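PDB 5E3E: large exoprotein involved in heme utilization or adhesion from Yersinia kristensenii ATCC 33638, which probably acts as an RNA-cleaving toxin of contact-dependent growth inhibition, built on an RNase A-like fold and captured in complex with its CdiI immunity protein. Local coordinates for residues Val9-Ala14 with Ala28-Asp33; Tyr63-Tyr68 with Arg92-Arg97. One frame throughout, in Å; residues are numbered along the deposited sequence. Where two conformers were deposited one is given.

Contact 1: residues Val9-Ala14 with Ala28-Asp33; sequences VGKTEA and ASSFTD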
loop_
_atom_site.group_PDB
_atom_site.type_symbol
_atom_site.label_atom_id
_atom_site.label_comp_id
_atom_site.label_asym_id
_atom_site.label_seq_id
_atom_site.Cartn_x
_atom_site.Cartn_y
_atom_site.Cartn_z
ATOM N N VAL B 9 -7.184 13.853 -1.685
ATOM C CA VAL B 9 -7.073 15.141 -2.409
ATOM C C VAL B 9 -7.587 16.300 -1.552
ATOM O O VAL B 9 -8.764 16.335 -1.139
ATOM C CB VAL B 9 -7.805 15.163 -3.775
ATOM C CG1 VAL B 9 -7.586 16.504 -4.477
ATOM C CG2 VAL B 9 -7.336 14.039 -4.683
ATOM N N GLY B 10 -6.686 17.235 -1.286
ATOM C CA GLY B 10 -7.026 18.465 -0.599
ATOM C C GLY B 10 -7.438 18.347 0.844
ATOM O O GLY B 10 -8.095 19.257 1.370
ATOM N N LYS B 11 -7.062 17.257 1.494
ATOM C CA LYS B 11 -7.395 17.026 2.888
ATOM C C LYS B 11 -6.676 18.025 3.789
ATOM O O LYS B 11 -5.556 18.476 3.494
ATOM C CB LYS B 11 -7.015 15.601 3.301
ATOM C CG LYS B 11 -7.751 14.503 2.563
ATOM C CD LYS B 11 -9.235 14.561 2.907
ATOM C CE LYS B 11 -10.052 14.614 1.665
ATOM N NZ LYS B 11 -11.517 14.692 1.921
ATOM N N THR B 12 -7.334 18.367 4.885
ATOM C CA THR B 12 -6.764 19.261 5.876
ATOM C C THR B 12 -5.818 18.493 6.764
ATOM O O THR B 12 -5.912 17.244 6.918
ATOM C CB THR B 12 -7.842 19.858 6.808
ATOM O OG1 THR B 12 -8.509 18.805 7.520
ATOM C CG2 THR B 12 -8.880 20.671 6.039
ATOM N N GLU B 13 -4.915 19.240 7.384
ATOM C CA GLU B 13 -4.054 18.674 8.430
ATOM C C GLU B 13 -4.859 17.964 9.545
ATOM O O GLU B 13 -4.479 16.887 10.036
ATOM C CB GLU B 13 -3.198 19.784 9.027
ATOM C CG GLU B 13 -2.218 20.351 8.026
ATOM C CD GLU B 13 -1.485 21.595 8.497
ATOM O OE1 GLU B 13 -1.974 22.315 9.387
ATOM O OE2 GLU B 13 -0.427 21.858 7.908
ATOM N N ALA B 14 -5.986 18.570 9.914
ATOM C CA ALA B 14 -6.842 18.038 10.950
ATOM C C ALA B 14 -7.321 16.646 10.578
ATOM O O ALA B 14 -7.313 15.765 11.400
ATOM C CB ALA B 14 -8.044 18.936 11.197
ATOM N N ALA B 28 -0.720 9.040 6.894
ATOM C CA ALA B 28 -1.807 9.425 6.021
ATOM C C ALA B 28 -1.342 10.585 5.179
ATOM O O ALA B 28 -0.714 11.519 5.671
ATOM C CB ALA B 28 -3.005 9.810 6.851
ATOM N N SER B 29 -1.716 10.586 3.923
ATOM C CA SER B 29 -1.255 11.625 3.023
ATOM C C SER B 29 -2.348 12.082 2.050
ATOM O O SER B 29 -3.371 11.403 1.856
ATOM C CB SER B 29 -0.047 11.101 2.265
ATOM O OG SER B 29 -0.418 9.999 1.424
ATOM N N SER B 30 -2.081 13.216 1.406
ATOM C CA SER B 30 -3.042 13.866 0.523
ATOM C C SER B 30 -2.299 14.716 -0.507
ATOM O O SER B 30 -1.365 15.447 -0.146
ATOM C CB SER B 30 -3.981 14.763 1.321
ATOM O OG SER B 30 -4.863 15.457 0.470
ATOM N N PHE B 31 -2.739 14.637 -1.766
ATOM C CA PHE B 31 -2.291 15.552 -2.815
ATOM C C PHE B 31 -2.784 16.957 -2.484
ATOM O O PHE B 31 -3.825 17.141 -1.857
ATOM C CB PHE B 31 -2.842 15.163 -4.181
ATOM C CG PHE B 31 -2.331 13.853 -4.686
ATOM C CD1 PHE B 31 -1.010 13.732 -5.131
ATOM C CD2 PHE B 31 -3.146 12.735 -4.686
ATOM C CE1 PHE B 31 -0.547 12.535 -5.605
ATOM C CE2 PHE B 31 -2.688 11.550 -5.165
ATOM C CZ PHE B 31 -1.369 11.440 -5.609
ATOM N N THR B 32 -2.013 17.944 -2.894
ATOM C CA THR B 32 -2.336 19.352 -2.610
ATOM C C THR B 32 -3.729 19.727 -3.116
ATOM O O THR B 32 -4.466 20.428 -2.452
ATOM C CB THR B 32 -1.329 20.236 -3.302
ATOM O OG1 THR B 32 -0.035 19.874 -2.824
ATOM C CG2 THR B 32 -1.571 21.721 -2.976
ATOM N N ASP B 33 -4.037 19.302 -4.328
ATOM C CA ASP B 33 -5.298 19.693 -4.972
ATOM C C ASP B 33 -5.588 18.797 -6.130
ATOM O O ASP B 33 -4.771 17.960 -6.476
ATOM C CB ASP B 33 -5.267 21.167 -5.436
ATOM C CG ASP B 33 -3.999 21.539 -6.179
ATOM O OD1 ASP B 33 -3.597 20.824 -7.115
ATOM O OD2 ASP B 33 -3.411 22.593 -5.835
HETATM O O HOH W 1 -4.030 18.039 1.197
#
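Val9 and Gly10 come alongside the end of strand 27-31 at Phe31, and the two backbones join there in a single beta bridge, so the N-terminal loop touches the edge of the RNase A-like sheet just before turning into helix 13-19. The bridge bond within the two segments runs from Gly10 N to Phe31 O, 2.9 Å long and nearly straight at 167°, with the donor tilted modestly from the carbonyl plane; a backbone bond between Phe31 and His8 is the other. Gly10 then takes a positive phi, 67°, and the chain swings off toward Thr12, the N-cap of helix 13-19.

Ser30 is the side chain to follow. Its CB points at the loop and rests against CB of Lys11, 3.7 Å away. From there OG lies anti to the backbone N (chi1 177°), which brings it to the backbone N atoms of the turn: Lys11 N is 3.0 Å from Ser30 OG, and the Lys11 side chain packs its CB and CG over the same oxygen before bending away. A water completes the site, hydrogen-bonded to Ser30 OG and donating to Lys11 O, so this buried hydroxyl has a definite partner.

Val9 turns its CB away from the strand, yet its two methyls reach back to it. CG2 approaches CD2 of Phe31 obliquely, while Ala37 of helix 34-47 touches both residues. Past Phe31 the chain enters that helix through Asp33, the N-cap, whose OD1 is bonded to Thr36 OG1. The other methyl of Val9, CG1, reaches this helix start and sits 3.5 Å from the carbonyl carbon of Asp33.

Contact 2: residues Tyr63-Tyr68 with Arg92-Arg97; sequences YLEIDY and RIIIAR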
loop_
_atom_site.group_PDB
_atom_site.type_symbol
_atom_site.label_atom_id
_atom_site.label_comp_id
_atom_site.label_asym_id
_atom_site.label_seq_id
_atom_site.Cartn_x
_atom_site.Cartn_y
_atom_site.Cartn_z
ATOM N N TYR B 63 -4.316 -6.497 -8.475
ATOM C CA TYR B 63 -3.959 -5.064 -8.506
ATOM C C TYR B 63 -2.573 -4.885 -9.081
ATOM O O TYR B 63 -1.803 -5.844 -9.157
ATOM C CB TYR B 63 -4.010 -4.467 -7.079
ATOM C CG TYR B 63 -5.359 -4.676 -6.441
ATOM C CD1 TYR B 63 -5.654 -5.854 -5.747
ATOM C CD2 TYR B 63 -6.389 -3.763 -6.646
ATOM C CE1 TYR B 63 -6.912 -6.083 -5.204
ATOM C CE2 TYR B 63 -7.652 -3.972 -6.112
ATOM C CZ TYR B 63 -7.923 -5.123 -5.392
ATOM O OH TYR B 63 -9.186 -5.389 -4.860
ATOM N N LEU B 64 -2.241 -3.646 -9.401
ATOM C CA LEU B 64 -0.889 -3.253 -9.801
ATOM C C LEU B 64 -0.529 -1.908 -9.152
ATOM O O LEU B 64 -1.292 -0.948 -9.202
ATOM C CB LEU B 64 -0.772 -3.135 -11.317
ATOM C CG LEU B 64 0.616 -2.724 -11.873
ATOM C CD1 LEU B 64 1.636 -3.852 -11.773
ATOM C CD2 LEU B 64 0.479 -2.260 -13.302
ATOM N N GLU B 65 0.651 -1.881 -8.556
ATOM C CA GLU B 65 1.258 -0.673 -7.981
ATOM C C GLU B 65 2.062 0.052 -9.042
ATOM O O GLU B 65 2.906 -0.561 -9.704
ATOM C CB GLU B 65 2.224 -1.109 -6.866
ATOM C CG GLU B 65 3.101 -0.007 -6.286
ATOM C CD GLU B 65 4.140 -0.521 -5.304
ATOM O OE1 GLU B 65 4.039 -1.701 -4.836
ATOM O OE2 GLU B 65 5.053 0.300 -4.966
ATOM N N ILE B 66 1.846 1.361 -9.198
ATOM C CA ILE B 66 2.686 2.138 -10.057
ATOM C C ILE B 66 3.134 3.340 -9.267
ATOM O O ILE B 66 2.327 4.012 -8.637
ATOM C CB ILE B 66 2.023 2.552 -11.381
ATOM C CG1 ILE B 66 0.789 3.384 -11.151
ATOM C CG2 ILE B 66 1.651 1.301 -12.196
ATOM C CD1 ILE B 66 0.334 4.175 -12.360
ATOM N N ASP B 67 4.429 3.573 -9.290
ATOM C CA ASP B 67 5.033 4.615 -8.474
ATOM C C ASP B 67 5.464 5.777 -9.332
ATOM O O ASP B 67 5.661 5.647 -10.553
ATOM C CB ASP B 67 6.173 4.021 -7.642
ATOM C CG ASP B 67 5.664 2.986 -6.623
ATOM O OD1 ASP B 67 4.796 3.341 -5.796
ATOM O OD2 ASP B 67 6.097 1.820 -6.660
ATOM N N TYR B 68 5.516 6.942 -8.692
ATOM C CA TYR B 68 5.835 8.205 -9.311
ATOM C C TYR B 68 6.928 8.797 -8.437
ATOM O O TYR B 68 6.804 8.791 -7.207
ATOM C CB TYR B 68 4.612 9.099 -9.261
ATOM C CG TYR B 68 4.862 10.559 -9.606
ATOM C CD1 TYR B 68 4.936 10.968 -10.931
ATOM C CD2 TYR B 68 5.012 11.516 -8.610
ATOM C CE1 TYR B 68 5.149 12.276 -11.250
ATOM C CE2 TYR B 68 5.203 12.858 -8.923
ATOM C CZ TYR B 68 5.281 13.222 -10.253
ATOM O OH TYR B 68 5.485 14.545 -10.611
ATOM N N ARG B 92 2.063 7.039 -5.158
ATOM C CA ARG B 92 1.787 5.653 -5.515
ATOM C C ARG B 92 0.364 5.660 -5.969
ATOM O O ARG B 92 -0.505 6.235 -5.321
ATOM C CB ARG B 92 1.969 4.727 -4.319
ATOM C CG ARG B 92 1.653 3.251 -4.587
ATOM C CD ARG B 92 1.921 2.355 -3.371
ATOM N NE ARG B 92 3.352 2.454 -3.061
ATOM C CZ ARG B 92 3.872 2.633 -1.852
ATOM N NH1 ARG B 92 3.117 2.669 -0.764
ATOM N NH2 ARG B 92 5.186 2.736 -1.736
ATOM N N ILE B 93 0.129 4.982 -7.085
ATOM C CA ILE B 93 -1.209 4.758 -7.594
ATOM C C ILE B 93 -1.471 3.268 -7.595
ATOM O O ILE B 93 -0.578 2.500 -7.919
ATOM C CB ILE B 93 -1.333 5.268 -9.070
ATOM C CG1 ILE B 93 -0.812 6.719 -9.231
ATOM C CG2 ILE B 93 -2.749 5.106 -9.574
ATOM C CD1 ILE B 93 -1.377 7.739 -8.350
ATOM N N ILE B 94 -2.676 2.846 -7.239
ATOM C CA ILE B 94 -3.022 1.429 -7.308
ATOM C C ILE B 94 -4.115 1.281 -8.336
ATOM O O ILE B 94 -5.155 1.955 -8.221
ATOM C CB ILE B 94 -3.541 0.872 -5.958
ATOM C CG1 ILE B 94 -2.519 1.046 -4.821
ATOM C CG2 ILE B 94 -3.943 -0.610 -6.080
ATOM C CD1 ILE B 94 -1.160 0.521 -5.133
ATOM N N ILE B 95 -3.907 0.395 -9.305
ATOM C CA ILE B 95 -4.917 0.102 -10.320
ATOM C C ILE B 95 -5.369 -1.342 -10.241
ATOM O O ILE B 95 -4.722 -2.180 -9.624
ATOM C CB ILE B 95 -4.435 0.449 -11.738
ATOM C CG1 ILE B 95 -3.306 -0.481 -12.213
ATOM C CG2 ILE B 95 -4.008 1.890 -11.792
ATOM C CD1 ILE B 95 -2.986 -0.339 -13.690
ATOM N N ALA B 96 -6.520 -1.603 -10.823
ATOM C CA ALA B 96 -7.012 -2.964 -10.896
ATOM C C ALA B 96 -7.502 -3.264 -12.285
ATOM O O ALA B 96 -8.064 -2.404 -12.956
ATOM C CB ALA B 96 -8.126 -3.174 -9.906
ATOM N N ARG B 97 -7.306 -4.506 -12.719
ATOM C CA ARG B 97 -7.726 -4.916 -14.043
ATOM C C ARG B 97 -9.254 -4.825 -14.091
ATOM O O ARG B 97 -9.929 -5.343 -13.201
ATOM C CB ARG B 97 -7.245 -6.344 -14.314
ATOM C CG ARG B 97 -7.275 -6.758 -15.780
ATOM C CD ARG B 97 -6.808 -8.193 -15.968
ATOM N NE ARG B 97 -5.468 -8.421 -15.425
ATOM C CZ ARG B 97 -5.223 -8.897 -14.203
ATOM N NH1 ARG B 97 -3.978 -9.062 -13.802
ATOM N NH2 ARG B 97 -6.216 -9.233 -13.403
#
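Arg92 NE is gripped by two carboxylates of the neighbouring strand. Asp67 OD1 takes the firmer bond, 3.2 Å from Arg92 NE, using its syn lone pair, with the carboxylate turned 82° from the guanidinium plane. Glu65 OE2 adds a weak, bent bond, 3.3 Å from the same NE. Arg92 CG lies anti to its backbone N (chi1 178°), and CG and CD run past the CG of Glu65. Arg15 and Asp74 of the CdiI chain extend the network through Glu65 OE2 and Arg92 NH1.

On the same face, Ile94 CD1 lies against CB of Glu65, and its CG2 meets CB of Tyr63, whose ring reaches Ala96 CB. The opposite face is apolar: Ile66 CG1 presses on Ile93 CB at 3.5 Å, and Leu64 lies side by side with Ile95, toward helices 34-47 and 49-58. Paired backbone bonds join Leu64 with Ile95 and Ile66 with Ile93, Ile93 N to Ile66 O being nearly straight at 176°. This is a twisted antiparallel strand pair of an RNase A-like sheet, apolar toward its helices and mixed, with a salt-bridge network, on the face that meets the immunity protein.

Contact 1 closes before contact 2 opens, so the two follow one another along the chain, with helices 34-47 and 49-58 between them. Their centres lie 19 Å apart on opposite sides of the chain's centre, yet both reach the same antiparallel sheet: strand 27-31 pairs with 75-79, which pairs with the long strand 86-97 that also carries 63-68. Helix 34-47 is common to both, with Phe31 and Tyr68 meeting at Val40. CdiI reaches both, lightly at Ala28 and Ser29 and more widely over 63-68 with 92-97, consistent with an inhibitor lying along the toxin's sheet.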